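Local coordinates for protein TsrE (Streptomyces laurentii, PDB 7CWW) that probably acts as a cyclase in the biosynthesis of a thiopeptide antibiotic, at residues A[20-25]-A[53-58]; A[7-12]-A[68-73]; A[143-148]-A[231-236]; A[15-20]-A[76-81]. All coordinates share one frame; numbering follows the deposited sequence.

Interaction 1: residues A[20-25]-A[53-58]; sequences DLLLDV and PFLRLR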
# COMPACT_ATOMS: atom_id res chain seq x y z
N ASP A 20 6.23 -14.92 -12.80
CA ASP A 20 6.85 -16.21 -13.13
C ASP A 20 8.33 -16.24 -12.75
O ASP A 20 8.81 -17.20 -12.13
CB ASP A 20 6.69 -16.51 -14.62
CG ASP A 20 5.24 -16.72 -15.04
OD1 ASP A 20 4.44 -17.24 -14.22
OD2 ASP A 20 4.90 -16.37 -16.19
N LEU A 21 9.08 -15.20 -13.15
CA LEU A 21 10.51 -15.16 -12.83
C LEU A 21 10.74 -15.13 -11.33
O LEU A 21 11.67 -15.77 -10.82
CB LEU A 21 11.14 -13.92 -13.47
CG LEU A 21 11.28 -13.95 -14.99
CD1 LEU A 21 11.69 -12.57 -15.49
CD2 LEU A 21 12.29 -15.02 -15.36
N LEU A 22 9.92 -14.38 -10.61
CA LEU A 22 10.07 -14.29 -9.17
C LEU A 22 9.85 -15.64 -8.50
O LEU A 22 10.67 -16.09 -7.69
CB LEU A 22 9.10 -13.23 -8.65
CG LEU A 22 9.15 -12.75 -7.21
CD1 LEU A 22 10.55 -12.34 -6.79
CD2 LEU A 22 8.20 -11.57 -7.11
N LEU A 23 8.74 -16.30 -8.83
CA LEU A 23 8.39 -17.55 -8.14
C LEU A 23 9.23 -18.72 -8.61
O LEU A 23 9.52 -19.63 -7.82
CB LEU A 23 6.91 -17.87 -8.33
CG LEU A 23 5.93 -16.81 -7.85
CD1 LEU A 23 4.49 -17.24 -8.15
CD2 LEU A 23 6.13 -16.58 -6.37
N ASP A 24 9.62 -18.75 -9.88
CA ASP A 24 10.25 -19.93 -10.45
C ASP A 24 11.76 -19.81 -10.61
O ASP A 24 12.43 -20.85 -10.71
CB ASP A 24 9.62 -20.26 -11.81
CG ASP A 24 8.13 -20.56 -11.70
OD1 ASP A 24 7.67 -20.90 -10.58
OD2 ASP A 24 7.43 -20.45 -12.73
N VAL A 25 12.32 -18.60 -10.64
CA VAL A 25 13.74 -18.42 -10.89
C VAL A 25 14.39 -17.66 -9.74
O VAL A 25 15.34 -18.14 -9.10
CB VAL A 25 13.98 -17.69 -12.23
CG1 VAL A 25 15.47 -17.48 -12.50
CG2 VAL A 25 13.35 -18.47 -13.37
N PRO A 53 7.29 -1.79 -17.21
CA PRO A 53 7.31 -2.40 -15.88
C PRO A 53 8.60 -3.18 -15.64
O PRO A 53 9.19 -3.74 -16.57
CB PRO A 53 6.11 -3.35 -15.90
CG PRO A 53 5.21 -2.82 -16.98
CD PRO A 53 6.12 -2.20 -18.01
N PHE A 54 9.05 -3.22 -14.38
CA PHE A 54 10.23 -4.02 -14.10
C PHE A 54 10.18 -4.60 -12.69
O PHE A 54 9.57 -4.05 -11.77
CB PHE A 54 11.55 -3.25 -14.31
CG PHE A 54 11.75 -2.06 -13.41
CD1 PHE A 54 12.43 -2.18 -12.20
CD2 PHE A 54 11.33 -0.79 -13.81
CE1 PHE A 54 12.65 -1.06 -11.37
CE2 PHE A 54 11.55 0.32 -13.00
CZ PHE A 54 12.21 0.19 -11.78
N LEU A 55 10.80 -5.78 -12.57
CA LEU A 55 11.08 -6.42 -11.30
C LEU A 55 12.47 -5.99 -10.84
O LEU A 55 13.44 -6.08 -11.60
CB LEU A 55 11.04 -7.94 -11.46
CG LEU A 55 11.42 -8.81 -10.26
CD1 LEU A 55 10.36 -8.66 -9.16
CD2 LEU A 55 11.59 -10.27 -10.67
N ARG A 56 12.55 -5.50 -9.61
CA ARG A 56 13.81 -5.11 -8.99
C ARG A 56 14.18 -6.14 -7.94
O ARG A 56 13.36 -6.48 -7.08
CB ARG A 56 13.72 -3.72 -8.34
CG ARG A 56 15.04 -3.28 -7.64
CD ARG A 56 14.91 -2.00 -6.82
NE ARG A 56 14.34 -0.90 -7.60
CZ ARG A 56 15.02 -0.18 -8.49
NH1 ARG A 56 16.31 -0.42 -8.72
NH2 ARG A 56 14.42 0.79 -9.16
N LEU A 57 15.42 -6.63 -7.99
CA LEU A 57 15.93 -7.55 -6.98
C LEU A 57 17.08 -6.86 -6.26
O LEU A 57 18.06 -6.46 -6.89
CB LEU A 57 16.38 -8.88 -7.59
CG LEU A 57 15.22 -9.57 -8.33
CD1 LEU A 57 15.67 -10.71 -9.22
CD2 LEU A 57 14.17 -10.05 -7.33
N ARG A 58 16.94 -6.68 -4.95
CA ARG A 58 17.93 -5.98 -4.16
C ARG A 58 18.46 -6.92 -3.09
O ARG A 58 17.68 -7.54 -2.36
CB ARG A 58 17.36 -4.71 -3.54
CG ARG A 58 18.43 -3.78 -3.06
CD ARG A 58 17.94 -2.37 -3.06
NE ARG A 58 18.82 -1.53 -2.27
CZ ARG A 58 19.84 -0.84 -2.77
NH1 ARG A 58 20.59 -0.09 -1.97
NH2 ARG A 58 20.09 -0.89 -4.07

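Interaction 2: residues A[7-12]-A[68-73]; sequences KDLTVS and RRLKSR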
# COMPACT_ATOMS: atom_id res chain seq x y z
N LYS A 7 23.80 -5.02 -4.01
CA LYS A 7 23.50 -5.30 -5.41
C LYS A 7 22.07 -4.91 -5.71
O LYS A 7 21.21 -4.90 -4.83
CB LYS A 7 23.71 -6.79 -5.75
CG LYS A 7 24.98 -7.40 -5.18
CD LYS A 7 26.23 -6.87 -5.85
CE LYS A 7 27.47 -7.52 -5.25
NZ LYS A 7 28.70 -7.17 -6.00
N ASP A 8 21.80 -4.61 -6.99
CA ASP A 8 20.52 -4.09 -7.44
C ASP A 8 20.36 -4.45 -8.91
O ASP A 8 21.15 -4.01 -9.74
CB ASP A 8 20.44 -2.56 -7.23
CG ASP A 8 19.10 -1.95 -7.67
OD1 ASP A 8 18.11 -2.67 -7.83
OD2 ASP A 8 19.04 -0.72 -7.86
N LEU A 9 19.35 -5.27 -9.22
CA LEU A 9 19.14 -5.78 -10.57
C LEU A 9 17.71 -5.47 -10.97
O LEU A 9 16.79 -5.72 -10.18
CB LEU A 9 19.40 -7.30 -10.61
CG LEU A 9 18.89 -8.08 -11.82
CD1 LEU A 9 19.51 -7.49 -13.09
CD2 LEU A 9 19.24 -9.56 -11.71
N THR A 10 17.51 -4.92 -12.17
CA THR A 10 16.17 -4.63 -12.65
C THR A 10 15.92 -5.41 -13.93
O THR A 10 16.80 -5.51 -14.80
CB THR A 10 15.92 -3.12 -12.86
OG1 THR A 10 16.84 -2.57 -13.80
CG2 THR A 10 16.05 -2.34 -11.51
N VAL A 11 14.74 -6.00 -14.03
CA VAL A 11 14.37 -6.87 -15.14
C VAL A 11 13.08 -6.33 -15.74
O VAL A 11 12.01 -6.44 -15.13
CB VAL A 11 14.19 -8.32 -14.71
CG1 VAL A 11 14.15 -9.23 -15.96
CG2 VAL A 11 15.30 -8.71 -13.72
N SER A 12 13.19 -5.75 -16.94
CA SER A 12 12.10 -4.99 -17.56
C SER A 12 11.30 -5.91 -18.47
O SER A 12 11.57 -6.03 -19.66
CB SER A 12 12.66 -3.79 -18.31
OG SER A 12 13.08 -2.79 -17.38
N ARG A 68 25.04 -12.29 -11.61
CA ARG A 68 25.28 -12.82 -12.95
C ARG A 68 24.53 -14.12 -13.16
O ARG A 68 23.94 -14.34 -14.22
CB ARG A 68 26.79 -13.01 -13.17
CG ARG A 68 27.51 -11.66 -13.33
CD ARG A 68 28.99 -11.74 -13.00
NE ARG A 68 29.65 -10.47 -13.31
CZ ARG A 68 29.54 -9.36 -12.57
NH1 ARG A 68 28.81 -9.37 -11.45
NH2 ARG A 68 30.16 -8.26 -12.94
N ARG A 69 24.53 -14.99 -12.13
CA ARG A 69 23.74 -16.22 -12.21
C ARG A 69 22.26 -15.91 -12.38
O ARG A 69 21.57 -16.55 -13.18
CB ARG A 69 23.98 -17.07 -10.95
CG ARG A 69 23.30 -18.42 -10.93
CD ARG A 69 23.54 -19.14 -9.58
NE ARG A 69 24.90 -18.90 -9.09
CZ ARG A 69 25.21 -18.43 -7.88
NH1 ARG A 69 24.25 -18.17 -7.00
NH2 ARG A 69 26.48 -18.23 -7.56
N LEU A 70 21.76 -14.90 -11.64
CA LEU A 70 20.37 -14.48 -11.78
C LEU A 70 20.05 -14.07 -13.21
O LEU A 70 19.06 -14.53 -13.79
CB LEU A 70 20.09 -13.30 -10.84
CG LEU A 70 19.48 -13.61 -9.48
CD1 LEU A 70 19.53 -12.34 -8.61
CD2 LEU A 70 18.06 -14.14 -9.67
N LYS A 71 20.86 -13.17 -13.78
CA LYS A 71 20.62 -12.72 -15.15
C LYS A 71 20.60 -13.89 -16.12
O LYS A 71 19.73 -13.98 -17.00
CB LYS A 71 21.70 -11.71 -15.59
CG LYS A 71 21.62 -10.34 -14.91
CD LYS A 71 22.50 -9.33 -15.65
CE LYS A 71 22.47 -7.95 -15.00
NZ LYS A 71 23.35 -7.01 -15.75
N SER A 72 21.56 -14.81 -15.99
CA SER A 72 21.67 -15.85 -17.00
C SER A 72 20.51 -16.84 -16.88
O SER A 72 20.03 -17.36 -17.89
CB SER A 72 23.03 -16.56 -16.87
OG SER A 72 23.04 -17.79 -17.57
N ARG A 73 20.03 -17.07 -15.66
CA ARG A 73 18.90 -17.97 -15.46
C ARG A 73 17.57 -17.32 -15.83
O ARG A 73 16.62 -18.02 -16.21
CB ARG A 73 18.86 -18.47 -14.03
CG ARG A 73 20.03 -19.39 -13.73
CD ARG A 73 19.83 -20.16 -12.48
NE ARG A 73 20.98 -21.01 -12.20
CZ ARG A 73 21.17 -21.62 -11.03
NH1 ARG A 73 20.27 -21.47 -10.07
NH2 ARG A 73 22.24 -22.39 -10.84

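Interaction 3: residues A[143-148]-A[231-236]; sequences VCTGVM and VRLRDY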
# COMPACT_ATOMS: atom_id res chain seq x y z
N VAL A 143 -8.88 -4.27 4.61
CA VAL A 143 -9.92 -4.00 5.61
C VAL A 143 -9.33 -4.10 7.01
O VAL A 143 -9.48 -3.20 7.85
CB VAL A 143 -11.11 -4.96 5.43
CG1 VAL A 143 -12.01 -4.93 6.65
CG2 VAL A 143 -11.92 -4.61 4.17
N CYS A 144 -8.64 -5.22 7.28
CA CYS A 144 -8.03 -5.44 8.58
C CYS A 144 -6.97 -4.39 8.93
O CYS A 144 -6.84 -4.03 10.11
CB CYS A 144 -7.41 -6.84 8.60
SG CYS A 144 -8.72 -8.09 8.52
N THR A 145 -6.22 -3.89 7.95
CA THR A 145 -5.20 -2.90 8.27
C THR A 145 -5.82 -1.62 8.82
O THR A 145 -5.30 -1.03 9.78
CB THR A 145 -4.34 -2.61 7.04
OG1 THR A 145 -3.59 -3.78 6.71
CG2 THR A 145 -3.36 -1.46 7.30
N GLY A 146 -6.92 -1.16 8.22
CA GLY A 146 -7.58 0.03 8.72
C GLY A 146 -8.10 -0.11 10.14
O GLY A 146 -8.08 0.86 10.91
N VAL A 147 -8.54 -1.31 10.52
CA VAL A 147 -9.00 -1.57 11.89
C VAL A 147 -7.82 -1.71 12.84
O VAL A 147 -7.86 -1.23 13.98
CB VAL A 147 -9.88 -2.84 11.90
CG1 VAL A 147 -10.37 -3.15 13.34
CG2 VAL A 147 -11.06 -2.67 10.94
N MET A 148 -6.75 -2.38 12.40
CA MET A 148 -5.60 -2.62 13.27
C MET A 148 -4.89 -1.32 13.64
O MET A 148 -4.45 -1.15 14.79
CB MET A 148 -4.62 -3.58 12.57
CG MET A 148 -3.38 -3.96 13.43
SD MET A 148 -2.01 -2.75 13.21
CE MET A 148 -1.42 -3.23 11.59
N VAL A 231 0.27 -8.94 11.76
CA VAL A 231 1.17 -9.04 12.91
C VAL A 231 2.53 -8.43 12.57
O VAL A 231 3.15 -7.76 13.41
CB VAL A 231 1.30 -10.50 13.42
CG1 VAL A 231 -0.07 -11.02 13.89
CG2 VAL A 231 1.87 -11.42 12.36
N ARG A 232 3.00 -8.62 11.34
CA ARG A 232 4.28 -8.03 10.95
C ARG A 232 4.20 -6.51 10.89
O ARG A 232 5.06 -5.81 11.45
CB ARG A 232 4.73 -8.62 9.62
CG ARG A 232 5.10 -10.09 9.77
CD ARG A 232 6.06 -10.54 8.69
NE ARG A 232 6.38 -11.95 8.89
CZ ARG A 232 7.49 -12.41 9.46
NH1 ARG A 232 8.42 -11.56 9.90
NH2 ARG A 232 7.68 -13.71 9.60
N LEU A 233 3.17 -5.96 10.24
CA LEU A 233 3.04 -4.51 10.22
C LEU A 233 2.89 -3.96 11.63
O LEU A 233 3.51 -2.95 11.99
CB LEU A 233 1.86 -4.07 9.35
CG LEU A 233 1.68 -2.56 9.16
CD1 LEU A 233 2.87 -1.89 8.40
CD2 LEU A 233 0.35 -2.26 8.43
N ARG A 234 2.08 -4.63 12.46
CA ARG A 234 1.86 -4.14 13.81
C ARG A 234 3.14 -4.19 14.64
O ARG A 234 3.37 -3.32 15.49
CB ARG A 234 0.74 -4.95 14.47
CG ARG A 234 0.36 -4.48 15.86
CD ARG A 234 -0.73 -5.37 16.42
NE ARG A 234 -0.25 -6.73 16.72
CZ ARG A 234 -1.04 -7.74 17.06
NH1 ARG A 234 -2.36 -7.57 17.12
NH2 ARG A 234 -0.53 -8.93 17.35
N ASP A 235 3.99 -5.19 14.41
CA ASP A 235 5.30 -5.25 15.07
C ASP A 235 6.16 -4.04 14.73
O ASP A 235 7.02 -3.65 15.53
CB ASP A 235 6.05 -6.52 14.64
CG ASP A 235 5.56 -7.77 15.34
OD1 ASP A 235 4.83 -7.66 16.35
OD2 ASP A 235 5.92 -8.87 14.87
N TYR A 236 5.97 -3.45 13.55
CA TYR A 236 6.75 -2.29 13.14
C TYR A 236 6.21 -0.97 13.66
O TYR A 236 6.93 0.03 13.62
CB TYR A 236 6.83 -2.22 11.61
CG TYR A 236 7.99 -3.02 11.07
CD1 TYR A 236 8.01 -4.41 11.18
CD2 TYR A 236 9.09 -2.39 10.51
CE1 TYR A 236 9.10 -5.15 10.71
CE2 TYR A 236 10.18 -3.13 10.03
CZ TYR A 236 10.17 -4.51 10.15
OH TYR A 236 11.24 -5.25 9.69

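Interaction 4: residues A[15-20]-A[76-81]; sequences WSVQED and AHVGPT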
# COMPACT_ATOMS: atom_id res chain seq x y z
N TRP A 15 4.29 -7.48 -16.37
CA TRP A 15 3.98 -7.81 -14.97
C TRP A 15 3.84 -9.31 -14.76
O TRP A 15 4.31 -9.85 -13.76
CB TRP A 15 2.69 -7.12 -14.52
CG TRP A 15 2.70 -5.62 -14.64
CD1 TRP A 15 1.98 -4.87 -15.54
CD2 TRP A 15 3.41 -4.70 -13.81
NE1 TRP A 15 2.23 -3.53 -15.33
CE2 TRP A 15 3.10 -3.40 -14.27
CE3 TRP A 15 4.30 -4.84 -12.74
CZ2 TRP A 15 3.63 -2.24 -13.69
CZ3 TRP A 15 4.83 -3.69 -12.15
CH2 TRP A 15 4.49 -2.41 -12.63
N SER A 16 3.14 -10.00 -15.67
CA SER A 16 2.91 -11.43 -15.46
C SER A 16 4.21 -12.22 -15.53
O SER A 16 4.39 -13.20 -14.79
CB SER A 16 1.91 -11.96 -16.48
OG SER A 16 2.48 -11.91 -17.78
N VAL A 17 5.12 -11.81 -16.41
CA VAL A 17 6.41 -12.48 -16.53
C VAL A 17 7.27 -12.20 -15.30
O VAL A 17 8.03 -13.08 -14.86
CB VAL A 17 7.11 -12.04 -17.83
CG1 VAL A 17 8.47 -12.71 -17.98
CG2 VAL A 17 6.22 -12.36 -19.03
N GLN A 18 7.17 -11.00 -14.72
CA GLN A 18 7.86 -10.74 -13.46
C GLN A 18 7.46 -11.75 -12.40
O GLN A 18 8.29 -12.21 -11.62
CB GLN A 18 7.53 -9.34 -12.94
CG GLN A 18 8.01 -8.20 -13.85
CD GLN A 18 7.52 -6.88 -13.33
OE1 GLN A 18 7.17 -6.78 -12.15
NE2 GLN A 18 7.47 -5.87 -14.19
N GLU A 19 6.17 -12.10 -12.36
CA GLU A 19 5.70 -13.03 -11.34
C GLU A 19 6.30 -14.41 -11.56
O GLU A 19 6.81 -15.03 -10.62
CB GLU A 19 4.17 -13.07 -11.37
CG GLU A 19 3.52 -14.00 -10.36
CD GLU A 19 2.00 -13.90 -10.41
OE1 GLU A 19 1.48 -12.75 -10.41
OE2 GLU A 19 1.33 -14.96 -10.49
N ASP A 20 6.23 -14.92 -12.80
CA ASP A 20 6.85 -16.21 -13.13
C ASP A 20 8.33 -16.24 -12.75
O ASP A 20 8.81 -17.20 -12.13
CB ASP A 20 6.69 -16.51 -14.62
CG ASP A 20 5.24 -16.72 -15.04
OD1 ASP A 20 4.44 -17.24 -14.22
OD2 ASP A 20 4.90 -16.37 -16.19
N ALA A 76 17.40 -17.97 -19.52
CA ALA A 76 17.02 -19.34 -19.84
C ALA A 76 15.52 -19.55 -19.67
O ALA A 76 14.90 -20.27 -20.46
CB ALA A 76 17.80 -20.33 -18.97
N HIS A 77 14.93 -18.93 -18.66
CA HIS A 77 13.52 -19.15 -18.37
C HIS A 77 12.63 -18.52 -19.44
O HIS A 77 11.72 -19.18 -19.97
CB HIS A 77 13.17 -18.59 -16.99
CG HIS A 77 11.83 -19.00 -16.49
ND1 HIS A 77 10.72 -18.18 -16.57
CD2 HIS A 77 11.42 -20.13 -15.88
CE1 HIS A 77 9.68 -18.80 -16.04
NE2 HIS A 77 10.08 -19.99 -15.61
N VAL A 78 12.87 -17.25 -19.77
CA VAL A 78 12.03 -16.56 -20.74
C VAL A 78 12.20 -17.14 -22.14
O VAL A 78 11.27 -17.11 -22.95
CB VAL A 78 12.32 -15.06 -20.70
CG1 VAL A 78 12.03 -14.51 -19.33
CG2 VAL A 78 13.78 -14.84 -21.00
N GLY A 79 13.38 -17.67 -22.45
CA GLY A 79 13.64 -18.21 -23.76
C GLY A 79 14.27 -17.18 -24.68
O GLY A 79 14.40 -16.01 -24.33
N PRO A 80 14.66 -17.60 -25.88
CA PRO A 80 15.30 -16.67 -26.82
C PRO A 80 14.36 -15.60 -27.36
O PRO A 80 14.80 -14.77 -28.17
CB PRO A 80 15.79 -17.59 -27.96
CG PRO A 80 15.68 -18.99 -27.43
CD PRO A 80 14.55 -18.96 -26.44
N THR A 81 13.10 -15.58 -26.93
CA THR A 81 12.15 -14.61 -27.48
C THR A 81 12.50 -13.18 -27.07
O THR A 81 12.57 -12.29 -27.92
CB THR A 81 10.72 -14.98 -27.05
OG1 THR A 81 9.83 -13.90 -27.35
CG2 THR A 81 10.65 -15.30 -25.56

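Interaction 1: residues A[20-25]-A[53-58]
Leu22 of helix 15-35 lies against Leu55 and Leu57 of strand 52-61. This is the helix-on-sheet core of a beta-alpha-beta-beta-alpha unit, consistent with a ferredoxin-like arrangement: helix 15-35 links strands 5-11 and 39-49, and lies over strand 52-61, which runs between them. Helix and strand come within 8.2 Å at Leu22 CA and Leu55 CA, and the interface is made entirely of methyl and methylene groups.

From CB outward, Leu22 first makes a loose approach, with its CB 4.4 Å from Leu55 CD2. A chi1 of -171° puts CG beside the carbonyl carbon, where Leu22 CG is nearest Leu55 CD1, at 4.7 Å. The methyls then divide between the two strand leucines. CD2 of Leu22 meets Leu55 CD1 at 4.2 Å, with the two leucine side chains crossing at about a right angle; CD1 goes the other way, to Leu57. The contact is thus a single leucine straddling two strand residues that lie two positions apart and so share a face of the sheet. Tyr44 of the neighbouring strand 39-49 touches both Leu22 and Leu57, continuing the apolar layer across to the next strand.

Arg56, between the two leucines, belongs to the other face of the strand and makes salt bridges with Glu47 and Asp8. On the helix, Asp24 engages Arg128. These charged ends lie outside the leucine layer, whose second branch ends with Leu22 CD1 resting 4.3 Å from Leu57 CD2.

Interaction 2: residues A[7-12]-A[68-73]
In the beta-alpha-beta-beta-alpha unit, the second helix, 65-78, covers the sheet at strand 5-11, and the two elements meet where Leu9 packs against Leu70 and Lys71. Leu9 CA and Lys71 CA stand 8.4 Å apart, and Leu9 provides the strand's side of the contact. At chi1 164° its CG points opposite the backbone N, and both methyls face the helix. CD2 settles 3.9 Å from Leu70 CB and slightly farther from the CD1 of the same residue. CD1 takes the other neighbour, approaching Lys71 CE to 3.6 Å.

Lys71 contributes its hydrocarbon part. Beyond CG the chain is extended and passes Leu9 at a slant, so that Lys71 CG is 4.0 Å from Leu9 CD1 while the ammonium is carried past the leucine. The lysine thereby covers the outer margin of the contact, with Leu70 on the buried side; Phe88, in a loop, touches both Leu9 and Lys71. Deeper in, Leu70 also rests on Leu29 of helix 15-35, so it bridges strand and neighbouring helix.

At the start of the strand Lys7 pairs with Glu5, and on the helix Arg68 bonds to the carbonyl of Pro64. Two helices packed on one face of an antiparallel sheet are characteristic of an alpha-beta sandwich, here consistent with a ferredoxin-like unit.

Interaction 3: residues A[143-148]-A[231-236]
Met148 reaches from helix 131-149 to Leu233 and Arg234 of helix 224-245, two helices of the large alpha-helical part of the chain. Their segments run roughly parallel, at -30°, and their axes come within 11.0 Å at closest, a spacing that the long methionine bridges. Its chain is bent at chi2 and chi3 (-88° and -75°), which turns the methyl back over the partner helix: Met148 CE lies 3.7 Å from Leu233 CD2 and also close to the backbone N of Arg234. The sulfur sits alongside the aliphatic start of Arg234, with Met148 SD 3.7 Å from its CB. A turn earlier, Thr145 adds its methyl, crossing Leu233 at about a right angle.

The second shell sets these groups in place. Arg234 NH1 bonds to the carbonyls of Pro215 and Gly217, away from the sulfur, which sits by CB and CG. Leu233 is backed by Phe112 of helix 106-127 and by Ala316, Tyr319 and Thr320 of helix 308-326. Near the bound polyether, which touches Gly146, Thr145 hydrogen-bonds through OG1 to Phe141 O and Trp229 NE1, consistent with the rotation that puts its CG2 beside Leu233 CD2, 4.0 Å away.

Interaction 4: residues A[15-20]-A[76-81]
Val17 and Asp20, at the start of helix 15-35, face Val78 and His77, at the end of helix 65-78. The two helices lie side by side on the sheet of the probably ferredoxin-like unit, and here the N-terminal turn of one meets the C-terminal turn of the other. Val17 CA and Val78 CA are 8.1 Å apart, and Asp20 CA and His77 CA are 9.0 Å apart. Helix 65-78 stops at Gly79, whose positive phi of 93° turns the chain away into a loop that is poorly ordered at Pro80 and Thr81.

Few atoms touch across this partly exposed seam. Val17 CG1 meets Val78 CG1 at 4.2 Å, a loose methyl-to-methyl contact. Beside it His77, with CG anti to its backbone N (chi1 -168°), extends its imidazole across the neighbouring helix, where it also touches Leu21, Asp24 and Val25. Only the methylene of Asp20 approaches the ring, obliquely.

The carboxylate of Asp20 is engaged elsewhere, through a salt bridge from OD1 to Arg128, and its OD2 stays 6.1 Å from His77 ND1. What remains between these two residues is a carbon contact: Asp20 CB to His77 CE1, 4.0 Å.

Interactions 1, 2 and 4 belong to one beta-alpha-beta-beta-alpha unit, and interaction 3 lies apart, its centre 26 to 33 Å from theirs, in the helical part of the chain. Interactions 1 and 4 share helix 15-35, while 2 and 4 share helix 65-78. Interactions 1 and 2 sit over adjacent strands, tied by backbone hydrogen bonds such as Leu57 N to Leu9 O. The chemistry follows depth: pure leucine packing in interaction 1, leucine with a lysine margin in 2, and a sparse valine and histidine contact at the surface in 4. Buried interaction 3 instead uses a thioether and arginine methylenes between helices.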